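Local coordinates for peptidoglycan synthase activator LpoP (PDB 6W5Q), which probably activates a peptidoglycan synthase during cell-wall assembly in Pseudomonas aeruginosa, as a lipoprotein whose C-terminal tetratricopeptide-repeat domain makes up this chain, at residues A[30-42]-A[51-63]. Numbering follows the deposited sequence.
With SO4 (sulfate ion), chain I.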
ATOM      1  N   ASP A  30       2.285  10.339  12.743  1.00 42.45           N
ATOM      2  CA  ASP A  30       3.641  10.500  12.210  1.00 41.64           C
ATOM      3  C   ASP A  30       3.776   9.625  10.966  1.00 35.38           C
ATOM      4  O   ASP A  30       4.394   8.558  10.968  1.00 35.21           O
ATOM      5  CB  ASP A  30       4.688  10.159  13.269  1.00 38.35           C
ATOM      6  CG  ASP A  30       6.104  10.619  12.873  1.00 45.68           C
ATOM      7  OD1 ASP A  30       6.327  10.982  11.688  1.00 36.74           O
ATOM      8  OD2 ASP A  30       6.992  10.624  13.759  1.00 49.33           O
ATOM      9  N   LEU A  31       3.184  10.111   9.877  1.00 35.25           N
ATOM     10  CA  LEU A  31       3.245   9.398   8.612  1.00 39.87           C
ATOM     11  C   LEU A  31       4.665   9.356   8.056  1.00 33.67           C
ATOM     12  O   LEU A  31       5.013   8.428   7.311  1.00 31.03           O
ATOM     13  CB  LEU A  31       2.268  10.040   7.626  1.00 34.20           C
ATOM     14  CG  LEU A  31       0.800   9.875   8.036  1.00 34.94           C
ATOM     15  CD1 LEU A  31      -0.154  10.480   7.021  1.00 37.24           C
ATOM     16  CD2 LEU A  31       0.494   8.420   8.226  1.00 36.40           C
ATOM     17  N   ASN A  32       5.498  10.332   8.417  1.00 30.97           N
ATOM     18  CA  ASN A  32       6.893  10.347   7.963  1.00 38.02           C
ATOM     19  C   ASN A  32       7.671   9.151   8.520  1.00 34.07           C
ATOM     20  O   ASN A  32       8.341   8.422   7.773  1.00 31.32           O
ATOM     21  CB  ASN A  32       7.540  11.678   8.364  1.00 34.92           C
ATOM     22  CG  ASN A  32       9.034  11.748   8.050  1.00 43.94           C
ATOM     23  OD1 ASN A  32       9.439  11.734   6.894  1.00 48.92           O
ATOM     24  ND2 ASN A  32       9.855  11.868   9.088  1.00 43.75           N
ATOM     25  N   SER A  33       7.582   8.927   9.835  1.00 30.43           N
ATOM     26  CA  SER A  33       8.266   7.792  10.450  1.00 34.95           C
ATOM     27  C   SER A  33       7.658   6.468  10.006  1.00 27.61           C
ATOM     28  O   SER A  33       8.388   5.506   9.728  1.00 25.85           O
ATOM     29  CB  SER A  33       8.219   7.914  11.968  1.00 33.18           C
ATOM     30  OG  SER A  33       8.805   9.127  12.372  1.00 35.42           O
ATOM     31  N   ALA A  34       6.326   6.396   9.960  1.00 27.74           N
ATOM     32  CA  ALA A  34       5.667   5.213   9.427  1.00 29.13           C
ATOM     33  C   ALA A  34       6.255   4.836   8.081  1.00 25.92           C
ATOM     34  O   ALA A  34       6.626   3.680   7.846  1.00 27.86           O
ATOM     35  CB  ALA A  34       4.160   5.455   9.311  1.00 32.67           C
ATOM     36  N   ALA A  35       6.392   5.816   7.192  1.00 26.28           N
ATOM     37  CA  ALA A  35       6.994   5.522   5.900  1.00 29.20           C
ATOM     38  C   ALA A  35       8.427   5.029   6.076  1.00 24.59           C
ATOM     39  O   ALA A  35       8.821   4.018   5.471  1.00 25.01           O
ATOM     40  CB  ALA A  35       6.918   6.749   4.987  1.00 27.39           C
ATOM     41  N   ALA A  36       9.202   5.693   6.952  1.00 27.74           N
ATOM     42  CA  ALA A  36      10.566   5.252   7.228  1.00 24.24           C
ATOM     43  C   ALA A  36      10.586   3.828   7.777  1.00 26.35           C
ATOM     44  O   ALA A  36      11.419   3.011   7.363  1.00 28.46           O
ATOM     45  CB  ALA A  36      11.244   6.206   8.206  1.00 28.40           C
ATOM     46  N   SER A  37       9.660   3.506   8.694  1.00 23.48           N
ATOM     47  CA  SER A  37       9.594   2.148   9.239  1.00 24.49           C
ATOM     48  C   SER A  37       9.232   1.134   8.165  1.00 27.68           C
ATOM     49  O   SER A  37       9.714  -0.006   8.188  1.00 28.62           O
ATOM     50  CB  SER A  37       8.567   2.062  10.372  1.00 27.63           C
ATOM     51  OG  SER A  37       8.905   2.885  11.463  1.00 28.89           O
ATOM     52  N   LEU A  38       8.365   1.516   7.229  1.00 26.86           N
ATOM     53  CA  LEU A  38       8.019   0.586   6.164  1.00 26.43           C
ATOM     54  C   LEU A  38       9.155   0.453   5.149  1.00 26.44           C
ATOM     55  O   LEU A  38       9.344  -0.626   4.574  1.00 26.63           O
ATOM     56  CB  LEU A  38       6.697   1.031   5.514  1.00 23.23           C
ATOM     57  CG  LEU A  38       5.522   0.911   6.520  1.00 30.20           C
ATOM     58  CD1 LEU A  38       4.230   1.557   6.059  1.00 28.19           C
ATOM     59  CD2 LEU A  38       5.244  -0.566   6.905  1.00 25.72           C
ATOM     60  N   GLU A  39       9.936   1.509   4.924  1.00 26.68           N
ATOM     61  CA  GLU A  39      11.094   1.344   4.048  1.00 30.70           C
ATOM     62  C   GLU A  39      12.158   0.480   4.714  1.00 29.08           C
ATOM     63  O   GLU A  39      12.934  -0.190   4.028  1.00 27.93           O
ATOM     64  CB  GLU A  39      11.678   2.706   3.648  1.00 27.81           C
ATOM     65  CG  GLU A  39      10.691   3.673   3.031  1.00 29.59           C
ATOM     66  CD  GLU A  39      10.489   3.451   1.543  1.00 35.77           C
ATOM     67  OE1 GLU A  39       9.708   4.212   0.939  1.00 35.95           O
ATOM     68  OE2 GLU A  39      11.110   2.520   0.979  1.00 39.08           O
ATOM     69  N   ARG A  40      12.201   0.465   6.046  1.00 30.62           N
ATOM     70  CA  ARG A  40      13.104  -0.456   6.728  1.00 31.79           C
ATOM     71  C   ARG A  40      12.583  -1.884   6.613  1.00 28.17           C
ATOM     72  O   ARG A  40      13.364  -2.828   6.448  1.00 26.58           O
ATOM     73  CB  ARG A  40      13.284  -0.013   8.193  1.00 27.11           C
ATOM     74  CG  ARG A  40      14.322  -0.821   9.013  1.00 39.56           C
ATOM     75  CD  ARG A  40      14.530  -0.225  10.425  1.00 39.50           C
ATOM     76  NE  ARG A  40      15.798  -0.605  11.063  1.00 39.67           N
ATOM     77  CZ  ARG A  40      15.901  -1.358  12.166  1.00 48.71           C
ATOM     78  NH1 ARG A  40      14.808  -1.830  12.761  1.00 42.96           N
ATOM     79  NH2 ARG A  40      17.100  -1.650  12.685  1.00 39.00           N
ATOM     80  N   ALA A  41      11.258  -2.057   6.659  1.00 31.91           N
ATOM     81  CA  ALA A  41      10.657  -3.373   6.455  1.00 28.87           C
ATOM     82  C   ALA A  41      11.064  -3.986   5.112  1.00 30.65           C
ATOM     83  O   ALA A  41      11.253  -5.208   5.010  1.00 32.71           O
ATOM     84  CB  ALA A  41       9.133  -3.256   6.557  1.00 28.78           C
ATOM     85  N   GLN A  42      11.191  -3.151   4.065  1.00 29.59           N
ATOM     86  CA  GLN A  42      11.596  -3.639   2.744  1.00 33.27           C
ATOM     87  C   GLN A  42      13.024  -4.164   2.715  1.00 32.41           C
ATOM     88  O   GLN A  42      13.352  -4.999   1.868  1.00 33.11           O
ATOM     89  CB  GLN A  42      11.472  -2.539   1.705  1.00 33.28           C
ATOM     90  CG  GLN A  42      10.084  -2.063   1.462  1.00 34.62           C
ATOM     91  CD  GLN A  42       9.972  -1.414   0.108  1.00 32.95           C
ATOM     92  OE1 GLN A  42      10.031  -2.084  -0.916  1.00 40.76           O
ATOM     93  NE2 GLN A  42       9.839  -0.098   0.092  1.00 29.88           N
ATOM     94  N   VAL A  51       3.728  -5.428   3.000  1.00 32.47           N
ATOM     95  CA  VAL A  51       4.520  -4.247   3.314  1.00 33.67           C
ATOM     96  C   VAL A  51       4.182  -3.126   2.347  1.00 29.89           C
ATOM     97  O   VAL A  51       3.949  -1.979   2.753  1.00 27.93           O
ATOM     98  CB  VAL A  51       6.021  -4.576   3.287  1.00 34.58           C
ATOM     99  CG1 VAL A  51       6.837  -3.295   3.423  1.00 34.54           C
ATOM    100  CG2 VAL A  51       6.361  -5.524   4.396  1.00 31.30           C
ATOM    101  N   LEU A  52       4.142  -3.448   1.051  1.00 32.61           N
ATOM    102  CA  LEU A  52       3.854  -2.445   0.024  1.00 33.78           C
ATOM    103  C   LEU A  52       2.450  -1.877   0.186  1.00 32.50           C
ATOM    104  O   LEU A  52       2.228  -0.671   0.005  1.00 25.82           O
ATOM    105  CB  LEU A  52       4.051  -3.069  -1.364  1.00 27.56           C
ATOM    106  CG  LEU A  52       5.527  -3.447  -1.543  1.00 33.94           C
ATOM    107  CD1 LEU A  52       5.805  -4.204  -2.799  1.00 35.00           C
ATOM    108  CD2 LEU A  52       6.406  -2.210  -1.488  1.00 33.92           C
ATOM    109  N   TYR A  53       1.495  -2.731   0.565  1.00 36.34           N
ATOM    110  CA  TYR A  53       0.133  -2.277   0.818  1.00 35.21           C
ATOM    111  C   TYR A  53       0.093  -1.178   1.876  1.00 33.29           C
ATOM    112  O   TYR A  53      -0.554  -0.140   1.692  1.00 35.50           O
ATOM    113  CB  TYR A  53      -0.725  -3.461   1.249  1.00 33.03           C
ATOM    114  CG  TYR A  53      -2.131  -3.058   1.615  1.00 32.84           C
ATOM    115  CD1 TYR A  53      -3.083  -2.826   0.626  1.00 35.11           C
ATOM    116  CD2 TYR A  53      -2.511  -2.916   2.947  1.00 42.51           C
ATOM    117  CE1 TYR A  53      -4.383  -2.463   0.950  1.00 41.12           C
ATOM    118  CE2 TYR A  53      -3.804  -2.553   3.284  1.00 46.69           C
ATOM    119  CZ  TYR A  53      -4.738  -2.328   2.279  1.00 47.37           C
ATOM    120  OH  TYR A  53      -6.024  -1.963   2.601  1.00 53.63           O
ATOM    121  N   ARG A  54       0.778  -1.392   2.997  1.00 30.73           N
ATOM    122  CA  ARG A  54       0.791  -0.386   4.058  1.00 29.48           C
ATOM    123  C   ARG A  54       1.584   0.838   3.640  1.00 29.81           C
ATOM    124  O   ARG A  54       1.246   1.970   4.015  1.00 28.73           O
ATOM    125  CB  ARG A  54       1.393  -0.974   5.341  1.00 30.87           C
ATOM    126  CG  ARG A  54       0.840  -2.326   5.686  1.00 38.20           C
ATOM    127  CD  ARG A  54       0.811  -2.582   7.169  1.00 50.19           C
ATOM    128  NE  ARG A  54       0.097  -3.825   7.429  1.00 53.83           N
ATOM    129  CZ  ARG A  54      -0.385  -4.191   8.610  1.00 61.21           C
ATOM    130  NH1 ARG A  54      -0.234  -3.410   9.679  1.00 65.06           N
ATOM    131  NH2 ARG A  54      -1.027  -5.345   8.718  1.00 64.27           N
ATOM    132  N   LEU A  55       2.681   0.623   2.916  1.00 26.06           N
ATOM    133  CA  LEU A  55       3.475   1.744   2.432  1.00 30.05           C
ATOM    134  C   LEU A  55       2.654   2.623   1.493  1.00 29.82           C
ATOM    135  O   LEU A  55       2.644   3.850   1.626  1.00 30.16           O
ATOM    136  CB  LEU A  55       4.735   1.213   1.748  1.00 27.72           C
ATOM    137  CG  LEU A  55       5.724   2.276   1.266  1.00 31.36           C
ATOM    138  CD1 LEU A  55       5.886   3.349   2.323  1.00 26.76           C
ATOM    139  CD2 LEU A  55       7.075   1.644   0.888  1.00 30.72           C
ATOM    140  N   ALA A  56       1.918   2.006   0.562  1.00 30.37           N
ATOM    141  CA  ALA A  56       1.065   2.785  -0.333  1.00 29.81           C
ATOM    142  C   ALA A  56       0.008   3.539   0.455  1.00 30.91           C
ATOM    143  O   ALA A  56      -0.345   4.670   0.114  1.00 27.58           O
ATOM    144  CB  ALA A  56       0.414   1.863  -1.370  1.00 27.88           C
ATOM    145  N   GLN A  57      -0.496   2.935   1.531  1.00 31.06           N
ATOM    146  CA  GLN A  57      -1.500   3.605   2.340  1.00 30.21           C
ATOM    147  C   GLN A  57      -0.951   4.872   2.983  1.00 34.07           C
ATOM    148  O   GLN A  57      -1.588   5.938   2.940  1.00 28.24           O
ATOM    149  CB  GLN A  57      -2.018   2.651   3.401  1.00 33.41           C
ATOM    150  CG  GLN A  57      -3.197   1.844   2.951  1.00 36.17           C
ATOM    151  CD  GLN A  57      -4.045   1.449   4.128  1.00 53.89           C
ATOM    152  OE1 GLN A  57      -4.049   0.289   4.541  1.00 58.81           O
ATOM    153  NE2 GLN A  57      -4.765   2.420   4.694  1.00 64.48           N
ATOM    154  N   VAL A  58       0.230   4.769   3.597  1.00 33.15           N
ATOM    155  CA  VAL A  58       0.839   5.912   4.270  1.00 31.00           C
ATOM    156  C   VAL A  58       1.119   7.032   3.278  1.00 31.47           C
ATOM    157  O   VAL A  58       0.862   8.208   3.567  1.00 30.53           O
ATOM    158  CB  VAL A  58       2.118   5.463   5.002  1.00 29.00           C
ATOM    159  CG1 VAL A  58       2.870   6.658   5.578  1.00 32.82           C
ATOM    160  CG2 VAL A  58       1.739   4.496   6.091  1.00 33.63           C
ATOM    161  N   ARG A  59       1.664   6.691   2.103  1.00 29.33           N
ATOM    162  CA  ARG A  59       1.921   7.714   1.090  1.00 32.85           C
ATOM    163  C   ARG A  59       0.624   8.343   0.630  1.00 30.00           C
ATOM    164  O   ARG A  59       0.548   9.561   0.432  1.00 28.91           O
ATOM    165  CB  ARG A  59       2.642   7.126  -0.118  1.00 26.50           C
ATOM    166  CG  ARG A  59       3.946   6.418   0.204  1.00 33.66           C
ATOM    167  CD  ARG A  59       5.120   7.115  -0.430  1.00 35.42           C
ATOM    168  NE  ARG A  59       6.418   6.551  -0.040  1.00 34.00           N
ATOM    169  CZ  ARG A  59       7.304   7.132   0.769  1.00 32.15           C
ATOM    170  NH1 ARG A  59       7.062   8.339   1.296  1.00 30.92           N
ATOM    171  NH2 ARG A  59       8.445   6.507   1.024  1.00 33.14           N
ATOM    172  N   LEU A  60      -0.400   7.519   0.414  1.00 32.80           N
ATOM    173  CA  LEU A  60      -1.687   8.070   0.030  1.00 33.17           C
ATOM    174  C   LEU A  60      -2.207   8.998   1.119  1.00 34.93           C
ATOM    175  O   LEU A  60      -2.729  10.083   0.833  1.00 34.18           O
ATOM    176  CB  LEU A  60      -2.674   6.940  -0.250  1.00 31.86           C
ATOM    177  CG  LEU A  60      -4.033   7.387  -0.783  1.00 38.68           C
ATOM    178  CD1 LEU A  60      -3.878   8.237  -2.031  1.00 36.08           C
ATOM    179  CD2 LEU A  60      -4.868   6.164  -1.060  1.00 33.13           C
ATOM    180  N   ALA A  61      -2.031   8.606   2.383  1.00 31.72           N
ATOM    181  CA  ALA A  61      -2.498   9.456   3.464  1.00 31.99           C
ATOM    182  C   ALA A  61      -1.693  10.750   3.549  1.00 34.38           C
ATOM    183  O   ALA A  61      -2.219  11.764   4.004  1.00 38.48           O
ATOM    184  CB  ALA A  61      -2.461   8.687   4.784  1.00 29.03           C
ATOM    185  N   GLN A  62      -0.433  10.754   3.099  1.00 33.71           N
ATOM    186  CA  GLN A  62       0.325  12.001   3.036  1.00 35.34           C
ATOM    187  C   GLN A  62      -0.083  12.884   1.867  1.00 37.29           C
ATOM    188  O   GLN A  62       0.459  13.986   1.737  1.00 34.69           O
ATOM    189  CB  GLN A  62       1.844  11.729   2.966  1.00 29.90           C
ATOM    190  CG  GLN A  62       2.401  11.110   4.259  1.00 33.76           C
ATOM    191  CD  GLN A  62       3.870  10.684   4.159  1.00 41.92           C
ATOM    192  OE1 GLN A  62       4.234   9.804   3.367  1.00 34.92           O
ATOM    193  NE2 GLN A  62       4.721  11.312   4.972  1.00 43.84           N
ATOM    194  N   GLY A  63      -1.015  12.435   1.020  1.00 36.01           N
ATOM    195  CA  GLY A  63      -1.351  13.161  -0.187  1.00 44.85           C
ATOM    196  C   GLY A  63      -0.460  12.874  -1.376  1.00 44.88           C
ATOM    197  O   GLY A  63      -0.618  13.520  -2.413  1.00 43.95           O
TER
HETATM  198  S   SO4 I 301      19.419   0.246  10.599  1.00 58.45           S
HETATM  199  O1  SO4 I 301      18.751   1.549  10.644  1.00 41.75           O
HETATM  200  O2  SO4 I 301      20.493   0.210   9.618  1.00 50.82           O
HETATM  201  O3  SO4 I 301      19.956  -0.101  11.915  1.00 59.01           O
HETATM  202  O4  SO4 I 301      18.447  -0.764  10.210  1.00 67.12           O
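Val-58 and Leu-55 are the two bumps that helix 49-61 presses into helix 31-44, each a knob in a four-residue hole. Val-58 fills the hollow between Leu-31, Ala-34, Ala-35 and Leu-38, its CG1 3.3 Å from the carbonyl O of Leu-31 and its CG2 turned to Leu-38 CD1. One turn away, Leu-55 enters the hole of Ala-35, Leu-38, Glu-39 and Gln-42; with CG anti to the backbone N (chi1 -176°), it sets CD1 4.0 Å from Leu-38 CB and CD2 3.4 Å from Gln-42 NE2. Leu-38 answers in the other direction, its CD1 lying 3.6 Å from both Arg-54 O and Leu-55 N. Ala-34 and Ala-35, carrying only a methyl each, leave room for the Val-58 branches. The axes of helix 31-42 and helix 51-61 pass 9.5 Å apart at 157°, nearly antiparallel. At one end Leu-31 slips CD1 against Ala-61 CB (3.7 Å) while its CB meets Gln-62 CG; at the other, Val-51 CG1 rests on Ala-41 CB. Glu-39 and Arg-59 bridge the border of this apolar seam, both chains bent at chi2 and crossing at nearly a right angle. Arg-59 NH2 donates to the anti lone pair of Glu-39 OE1 at 2.6 Å, almost in the guanidinium plane but bent at the hydrogen (137°), and Ala-35 CB lies over one face of that guanidinium. Apolar knobs thus fit by shape, while the polar side chains beside Leu-55 turn their ends outward, Glu-39 to Arg-59 in a short, bent salt bridge and Gln-42 OE1 to Arg-74 of helix 65-78, tying the seam to the next helix of this tetratricopeptide-repeat array.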